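Local coordinates for protein cytochrome c-555 (Chlorobium tepidum, PDB 4J20) that carries electrons through a single bound c-type heme of unusually low redox potential, although its role in green-bacterial photosynthesis is not established, at residues K29-I40 with V80-K88. The protein carries 2 engineered substitutions. Sequence-based numbering, arbitrary orientation.
Sequences KVGDKAAWAPRI and VAYMVGQSK. With HEB (heme b/c), chain I; IPA (isopropyl alcohol), chain E.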
ATOM      1  N   LYS A  29       6.558   5.846   3.653  1.00 10.22           N
ATOM      2  CA  LYS A  29       6.879   6.463   2.378  1.00  9.59           C
ATOM      3  C   LYS A  29       7.409   5.403   1.412  1.00 10.72           C
ATOM      4  O   LYS A  29       8.290   4.609   1.747  1.00 10.88           O
ATOM      5  CB  LYS A  29       7.915   7.567   2.592  1.00 12.25           C
ATOM      6  CG  LYS A  29       8.309   8.314   1.349  1.00 11.31           C
ATOM      7  CD  LYS A  29       9.272   9.432   1.696  1.00 13.63           C
ATOM      8  CE  LYS A  29       9.867  10.093   0.487  1.00 15.29           C
ATOM      9  NZ  LYS A  29      10.839  11.171   0.944  1.00 16.82           N
ATOM     10  N   VAL A  30       6.912   5.395   0.185  1.00 10.07           N
ATOM     11  CA  VAL A  30       7.446   4.469  -0.824  1.00  9.56           C
ATOM     12  C   VAL A  30       8.919   4.806  -1.081  1.00 11.34           C
ATOM     13  O   VAL A  30       9.289   5.960  -1.248  1.00 11.73           O
ATOM     14  CB  VAL A  30       6.597   4.490  -2.103  1.00 11.30           C
ATOM     15  CG1 VAL A  30       7.266   3.710  -3.215  1.00 12.42           C
ATOM     16  CG2 VAL A  30       5.245   3.855  -1.801  1.00 11.73           C
ATOM     17  N   GLY A  31       9.740   3.750  -1.008  1.00 10.80           N
ATOM     18  CA  GLY A  31      11.183   3.899  -1.118  1.00 12.15           C
ATOM     19  C   GLY A  31      11.927   4.025   0.180  1.00 11.23           C
ATOM     20  O   GLY A  31      13.149   3.997   0.175  1.00 12.34           O
ATOM     21  N   ASP A  32      11.210   4.167   1.297  1.00 11.54           N
ATOM     22  CA  ASP A  32      11.814   4.272   2.631  1.00 11.76           C
ATOM     23  C   ASP A  32      12.066   2.872   3.168  1.00 11.53           C
ATOM     24  O   ASP A  32      11.165   2.187   3.639  1.00 12.28           O
ATOM     25  CB  ASP A  32      10.910   5.112   3.564  1.00 12.79           C
ATOM     26  CG  ASP A  32      11.433   5.253   4.976  1.00 11.63           C
ATOM     27  OD1 ASP A  32      12.303   4.465   5.425  1.00 12.97           O
ATOM     28  OD2 ASP A  32      10.911   6.176   5.652  1.00 12.55           O
ATOM     29  N   LYS A  33      13.305   2.408   3.020  1.00 12.56           N
ATOM     30  CA  LYS A  33      13.645   1.020   3.272  1.00 13.74           C
ATOM     31  C   LYS A  33      13.418   0.601   4.727  1.00 14.16           C
ATOM     32  O   LYS A  33      12.910  -0.498   4.994  1.00 14.36           O
ATOM     33  CB  LYS A  33      15.094   0.743   2.871  1.00 16.63           C
ATOM     34  CG  LYS A  33      15.382   0.914   1.358  1.00 17.68           C
ATOM     35  CD  LYS A  33      16.936   1.149   1.084  1.00 21.19           C
ATOM     36  CE  LYS A  33      17.777   0.197   1.777  1.00 21.94           C
ATOM     37  NZ  LYS A  33      19.099   0.255   1.124  1.00 19.08           N
ATOM     38  N   ALA A  34      13.791   1.451   5.678  1.00 13.57           N
ATOM     39  CA  ALA A  34      13.646   1.097   7.091  1.00 14.38           C
ATOM     40  C   ALA A  34      12.188   1.037   7.454  1.00 13.98           C
ATOM     41  O   ALA A  34      11.787   0.184   8.252  1.00 15.96           O
ATOM     42  CB  ALA A  34      14.411   2.068   7.999  1.00 17.02           C
ATOM     43  N   ALA A  35      11.390   1.925   6.898  1.00 12.12           N
ATOM     44  CA  ALA A  35       9.954   1.942   7.235  1.00 13.03           C
ATOM     45  C   ALA A  35       9.321   0.656   6.708  1.00 12.88           C
ATOM     46  O   ALA A  35       8.411   0.074   7.350  1.00 14.29           O
ATOM     47  CB  ALA A  35       9.264   3.123   6.636  1.00 13.35           C
ATOM     48  N   TRP A  36       9.735   0.210   5.522  1.00 11.32           N
ATOM     49  CA  TRP A  36       9.087  -0.911   4.875  1.00 11.59           C
ATOM     50  C   TRP A  36       9.611  -2.281   5.307  1.00 12.92           C
ATOM     51  O   TRP A  36       8.884  -3.260   5.132  1.00 13.00           O
ATOM     52  CB  TRP A  36       9.085  -0.755   3.346  1.00 11.68           C
ATOM     53  CG  TRP A  36       8.017   0.200   2.933  1.00 10.53           C
ATOM     54  CD1 TRP A  36       8.144   1.544   2.706  1.00 10.30           C
ATOM     55  CD2 TRP A  36       6.625  -0.122   2.747  1.00 10.00           C
ATOM     56  NE1 TRP A  36       6.908   2.087   2.388  1.00 10.12           N
ATOM     57  CE2 TRP A  36       5.960   1.075   2.395  1.00  9.44           C
ATOM     58  CE3 TRP A  36       5.905  -1.316   2.816  1.00 10.24           C
ATOM     59  CZ2 TRP A  36       4.593   1.113   2.160  1.00 10.31           C
ATOM     60  CZ3 TRP A  36       4.534  -1.279   2.602  1.00 11.04           C
ATOM     61  CH2 TRP A  36       3.891  -0.075   2.267  1.00 10.45           C
ATOM     62  N   ALA A  37      10.823  -2.403   5.824  1.00 13.60           N
ATOM     63  CA  ALA A  37      11.372  -3.741   6.021  1.00 14.10           C
ATOM     64  C   ALA A  37      10.494  -4.663   6.906  1.00 15.41           C
ATOM     65  O   ALA A  37      10.255  -5.799   6.512  1.00 14.84           O
ATOM     66  CB  ALA A  37      12.830  -3.635   6.557  1.00 16.91           C
ATOM     67  N   PRO A  38      10.064  -4.216   8.096  1.00 14.46           N
ATOM     68  CA  PRO A  38       9.280  -5.144   8.901  1.00 16.64           C
ATOM     69  C   PRO A  38       7.875  -5.329   8.310  1.00 13.59           C
ATOM     70  O   PRO A  38       7.234  -6.363   8.549  1.00 15.25           O
ATOM     71  CB  PRO A  38       9.171  -4.450  10.255  1.00 17.83           C
ATOM     72  CG  PRO A  38       9.483  -3.048  10.005  1.00 21.74           C
ATOM     73  CD  PRO A  38      10.360  -2.958   8.807  1.00 15.92           C
ATOM     74  N   ARG A  39       7.390  -4.375   7.486  1.00 12.54           N
ATOM     75  CA  ARG A  39       6.079  -4.498   6.876  1.00 10.96           C
ATOM     76  C   ARG A  39       6.128  -5.554   5.791  1.00 11.66           C
ATOM     77  O   ARG A  39       5.249  -6.420   5.701  1.00 12.80           O
ATOM     78  CB  ARG A  39       5.657  -3.135   6.310  1.00 10.70           C
ATOM     79  CG  ARG A  39       5.554  -2.046   7.382  1.00 11.36           C
ATOM     80  CD  ARG A  39       5.168  -0.730   6.753  1.00 10.87           C
ATOM     81  NE  ARG A  39       5.148   0.358   7.766  1.00 11.98           N
ATOM     82  CZ  ARG A  39       4.103   0.674   8.532  1.00 13.66           C
ATOM     83  NH1 ARG A  39       2.964   0.029   8.423  1.00 13.54           N
ATOM     84  NH2 ARG A  39       4.199   1.694   9.375  1.00 16.07           N
ATOM     85  N   ILE A  40       7.158  -5.522   4.957  1.00 12.02           N
ATOM     86  CA  ILE A  40       7.357  -6.509   3.911  1.00 13.70           C
ATOM     87  C   ILE A  40       7.415  -7.916   4.507  1.00 13.90           C
ATOM     88  O   ILE A  40       6.919  -8.880   3.905  1.00 14.00           O
ATOM     89  CB  ILE A  40       8.601  -6.123   3.077  1.00 12.56           C
ATOM     90  CG1 ILE A  40       8.289  -4.854   2.265  1.00 13.54           C
ATOM     91  CG2 ILE A  40       9.030  -7.263   2.163  1.00 17.07           C
ATOM     92  CD1 ILE A  40       9.448  -4.222   1.528  1.00 15.27           C
ATOM     93  N   VAL A  80      -0.237  -2.410  -3.844  1.00 10.04           N
ATOM     94  CA  VAL A  80       0.664  -2.822  -2.770  1.00 10.67           C
ATOM     95  C   VAL A  80       1.914  -3.439  -3.370  1.00 10.64           C
ATOM     96  O   VAL A  80       3.045  -3.169  -2.940  1.00 10.40           O
ATOM     97  CB  VAL A  80      -0.041  -3.820  -1.793  1.00  9.62           C
ATOM     98  CG1 VAL A  80       0.966  -4.347  -0.767  1.00 11.77           C
ATOM     99  CG2 VAL A  80      -1.237  -3.174  -1.083  1.00 10.14           C
ATOM    100  N   ALA A  81       1.757  -4.282  -4.392  1.00 10.63           N
ATOM    101  CA  ALA A  81       2.900  -4.934  -5.039  1.00 11.08           C
ATOM    102  C   ALA A  81       3.849  -3.904  -5.609  1.00 10.93           C
ATOM    103  O   ALA A  81       5.064  -4.044  -5.499  1.00 11.51           O
ATOM    104  CB  ALA A  81       2.427  -5.904  -6.120  1.00 11.97           C
ATOM    105  N   TYR A  82       3.280  -2.862  -6.226  1.00 11.28           N
ATOM    106  CA  TYR A  82       4.117  -1.791  -6.715  1.00 10.98           C
ATOM    107  C   TYR A  82       4.893  -1.111  -5.587  1.00 10.67           C
ATOM    108  O   TYR A  82       6.108  -0.920  -5.664  1.00 11.54           O
ATOM    109  CB  TYR A  82       3.259  -0.768  -7.465  1.00 12.06           C
ATOM    110  CG  TYR A  82       4.062   0.408  -7.927  1.00 11.66           C
ATOM    111  CD1 TYR A  82       4.942   0.293  -8.991  1.00 13.92           C
ATOM    112  CD2 TYR A  82       4.002   1.609  -7.251  1.00 13.40           C
ATOM    113  CE1 TYR A  82       5.722   1.364  -9.383  1.00 16.10           C
ATOM    114  CE2 TYR A  82       4.835   2.699  -7.638  1.00 15.95           C
ATOM    115  CZ  TYR A  82       5.645   2.549  -8.712  1.00 16.75           C
ATOM    116  OH  TYR A  82       6.428   3.633  -9.122  1.00 20.90           O
ATOM    117  N   MET A  83       4.186  -0.755  -4.524  1.00  9.58           N
ATOM    118  CA  MET A  83       4.816  -0.078  -3.372  1.00 10.72           C
ATOM    119  C   MET A  83       5.940  -0.931  -2.774  1.00 10.00           C
ATOM    120  O   MET A  83       7.045  -0.418  -2.496  1.00 11.96           O
ATOM    121  CB  MET A  83       3.775   0.182  -2.315  1.00 10.70           C
ATOM    122  CG  MET A  83       2.723   1.193  -2.778  1.00 10.95           C
ATOM    123  SD  MET A  83       1.239   1.289  -1.743  1.00 10.74           S
ATOM    124  CE  MET A  83       1.934   2.024  -0.272  1.00 11.07           C
ATOM    125  N   VAL A  84       5.679  -2.207  -2.552  1.00 10.54           N
ATOM    126  CA  VAL A  84       6.688  -3.086  -1.972  1.00 11.54           C
ATOM    127  C   VAL A  84       7.884  -3.223  -2.907  1.00 12.54           C
ATOM    128  O   VAL A  84       9.046  -3.132  -2.455  1.00 13.03           O
ATOM    129  CB  VAL A  84       6.062  -4.457  -1.686  1.00 12.50           C
ATOM    130  CG1 VAL A  84       7.145  -5.538  -1.465  1.00 13.45           C
ATOM    131  CG2 VAL A  84       5.109  -4.397  -0.520  1.00 12.45           C
ATOM    132  N   GLY A  85       7.632  -3.414  -4.207  1.00 12.35           N
ATOM    133  CA  GLY A  85       8.712  -3.531  -5.152  1.00 14.10           C
ATOM    134  C   GLY A  85       9.619  -2.315  -5.237  1.00 14.29           C
ATOM    135  O   GLY A  85      10.766  -2.430  -5.671  1.00 16.09           O
ATOM    136  N   GLN A  86       9.116  -1.151  -4.881  1.00 12.91           N
ATOM    137  CA  GLN A  86       9.886   0.069  -4.910  1.00 13.11           C
ATOM    138  C   GLN A  86      10.526   0.407  -3.559  1.00 12.92           C
ATOM    139  O   GLN A  86      11.245   1.391  -3.472  1.00 16.14           O
ATOM    140  CB  GLN A  86       8.996   1.228  -5.305  1.00 13.88           C
ATOM    141  CG  GLN A  86       8.556   1.184  -6.790  1.00 14.78           C
ATOM    142  CD  GLN A  86       9.721   1.295  -7.746  1.00 15.62           C
ATOM    143  OE1 GLN A  86      10.561   2.210  -7.633  1.00 17.87           O
ATOM    144  NE2 GLN A  86       9.811   0.367  -8.664  1.00 15.55           N
ATOM    145  N   SER A  87      10.322  -0.441  -2.534  1.00 12.54           N
ATOM    146  CA  SER A  87      10.688  -0.050  -1.157  1.00 11.81           C
ATOM    147  C   SER A  87      11.717  -0.977  -0.511  1.00 14.51           C
ATOM    148  O   SER A  87      11.823  -1.048   0.723  1.00 14.30           O
ATOM    149  CB  SER A  87       9.436   0.062  -0.290  1.00 12.63           C
ATOM    150  OG  SER A  87       8.580   1.077  -0.809  1.00 11.10           O
ATOM    151  N   LYS A  88      12.512  -1.664  -1.358  1.00 14.69           N
ATOM    152  CA  LYS A  88      13.567  -2.567  -0.897  1.00 16.92           C
ATOM    153  C   LYS A  88      14.942  -1.936  -1.158  1.00 16.16           C
ATOM    154  O   LYS A  88      15.127  -1.037  -1.955  1.00 20.00           O
ATOM    155  CB  LYS A  88      13.456  -3.942  -1.584  1.00 17.43           C
ATOM    156  CG  LYS A  88      12.195  -4.734  -1.171  1.00 20.74           C
ATOM    157  CD  LYS A  88      11.986  -5.952  -2.048  1.00 25.41           C
ATOM    158  CE  LYS A  88      10.772  -6.750  -1.614  1.00 26.38           C
ATOM    159  NZ  LYS A  88      10.526  -7.898  -2.537  1.00 30.63           N
ATOM    160  OXT LYS A  88      15.939  -2.416  -0.608  1.00 23.21           O
TER
HETATM  161 FE   HEB I 107      -1.734   3.246   3.039  1.00  9.31          FE
HETATM  162  CHA HEB I 107      -0.079   1.765   5.610  1.00  9.41           C
HETATM  163  CHB HEB I 107      -1.107   0.515   1.060  1.00  8.32           C
HETATM  164  CHC HEB I 107      -3.534   4.639   0.522  1.00 10.13           C
HETATM  165  CHD HEB I 107      -2.123   6.078   4.888  1.00 10.48           C
HETATM  166  NA  HEB I 107      -0.802   1.479   3.295  1.00  8.96           N
HETATM  167  C1A HEB I 107      -0.132   1.052   4.443  1.00  9.09           C
HETATM  168  C2A HEB I 107       0.459  -0.230   4.170  1.00  9.23           C
HETATM  169  C3A HEB I 107       0.191  -0.545   2.908  1.00  8.49           C
HETATM  170  C4A HEB I 107      -0.596   0.507   2.348  1.00  8.64           C
HETATM  171  CMA HEB I 107       0.603  -1.800   2.153  1.00 10.21           C
HETATM  172  CAA HEB I 107       1.296  -1.007   5.187  1.00 10.28           C
HETATM  173  CBA HEB I 107       0.492  -2.153   5.808  1.00 10.69           C
HETATM  174  CGA HEB I 107       1.217  -2.913   6.891  1.00 11.49           C
HETATM  175  O1A HEB I 107       2.339  -2.521   7.328  1.00 12.14           O
HETATM  176  O2A HEB I 107       0.611  -3.912   7.357  1.00 14.43           O
HETATM  177  NB  HEB I 107      -2.214   2.702   1.162  1.00  9.52           N
HETATM  178  C1B HEB I 107      -1.894   1.505   0.525  1.00  8.56           C
HETATM  179  C2B HEB I 107      -2.534   1.445  -0.755  1.00  8.92           C
HETATM  180  C3B HEB I 107      -3.194   2.605  -0.922  1.00  9.53           C
HETATM  181  C4B HEB I 107      -3.027   3.403   0.270  1.00  8.64           C
HETATM  182  CMB HEB I 107      -2.329   0.289  -1.701  1.00  9.90           C
HETATM  183  CAB HEB I 107      -4.018   3.089  -2.090  1.00  9.70           C
HETATM  184  CBB HEB I 107      -5.094   2.085  -2.529  1.00 11.50           C
HETATM  185  NC  HEB I 107      -2.606   5.019   2.768  1.00  9.71           N
HETATM  186  C1C HEB I 107      -3.336   5.396   1.652  1.00  9.20           C
HETATM  187  C2C HEB I 107      -3.863   6.726   1.841  1.00  9.88           C
HETATM  188  C3C HEB I 107      -3.416   7.149   3.029  1.00 10.14           C
HETATM  189  C4C HEB I 107      -2.684   6.094   3.640  1.00  9.54           C
HETATM  190  CMC HEB I 107      -4.632   7.477   0.755  1.00 11.44           C
HETATM  191  CAC HEB I 107      -3.604   8.514   3.685  1.00 11.46           C
HETATM  192  CBC HEB I 107      -5.043   8.979   3.897  1.00 12.42           C
HETATM  193  ND  HEB I 107      -1.208   3.802   4.901  1.00  9.70           N
HETATM  194  C1D HEB I 107      -1.478   5.032   5.489  1.00  9.48           C
HETATM  195  C2D HEB I 107      -0.925   5.090   6.797  1.00  9.64           C
HETATM  196  C3D HEB I 107      -0.309   3.801   7.019  1.00 10.87           C
HETATM  197  C4D HEB I 107      -0.515   3.049   5.810  1.00  9.97           C
HETATM  198  CMD HEB I 107      -0.969   6.224   7.790  1.00 11.27           C
HETATM  199  CAD HEB I 107       0.441   3.335   8.255  1.00 11.13           C
HETATM  200  CBD HEB I 107      -0.473   2.755   9.359  1.00 12.31           C
HETATM  201  CGD HEB I 107       0.328   2.296  10.514  1.00 13.08           C
HETATM  202  O1D HEB I 107       1.132   1.368  10.334  1.00 15.70           O
HETATM  203  O2D HEB I 107       0.231   2.855  11.579  1.00 15.01           O
HETATM  204  C1  IPA E 103      11.109   6.739  -5.719  1.00 36.59           C
HETATM  205  C2  IPA E 103      10.844   5.309  -5.253  1.00 36.67           C
HETATM  206  C3  IPA E 103      12.146   4.506  -5.185  1.00 36.45           C
HETATM  207  O2  IPA E 103       9.906   4.691  -6.158  1.00 36.45           O
HETATM  208  O   HOH W   1      12.491  -2.438   2.987  1.00 15.93           O
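S87 lies over one face of the W36 indole, its CB 3.8 Å from the centroid of the five-membered ring, a CH-pi contact. A serine is small enough to lie close against the ring and still offers a hydroxyl. With OG beside its own backbone N (chi1 -62°), that hydroxyl receives the N-H of G31 almost straight on, at 174°, G31 N to S87 OG being 2.9 Å. The same S87 OG donates to M83 O, 2.7 Å away. The turn 29-32 is thereby tied to the last turn of the C-terminal helix. This 29-32 turn is a type II beta turn, in which G31 takes a positive phi at which a CB would be jammed against the preceding carbonyl O.

Tryptophan gives a broad plate that spans from S87 to the heme: W36 CH2 lies 3.7 Å from the heme methyl CMA, which meets the ring edge-on, while CD of R39 lies over the face opposite S87. The arginine chain is long enough to cross that face and carry its charge to the propionates, NH1 donating to both O1A and O1D. In this class I cytochrome c fold, helix 73-85 and the segment 29-40 thus wall one side of the heme pocket. M83, a flexible thioether bent at its last torsion (chi3 69°), fits between indole and heme, its CE 3.7 Å from CZ2 of W36; H20, one of two predicted axial iron ligands, adjoins it. An alanine in place of W36 would probably open a gap between S87, M83 and the heme, leaving the serine CB without its aromatic face.

V30 has two branches for two neighbours: its side chain crosses that of M83 at about a right angle, CG2 against M83 CG, and CG1 rests on Q86 CB. I40 CG1 meets V84 CG1 at 4.0 Å, and a water bridges K33 O and S87 O by donating to both.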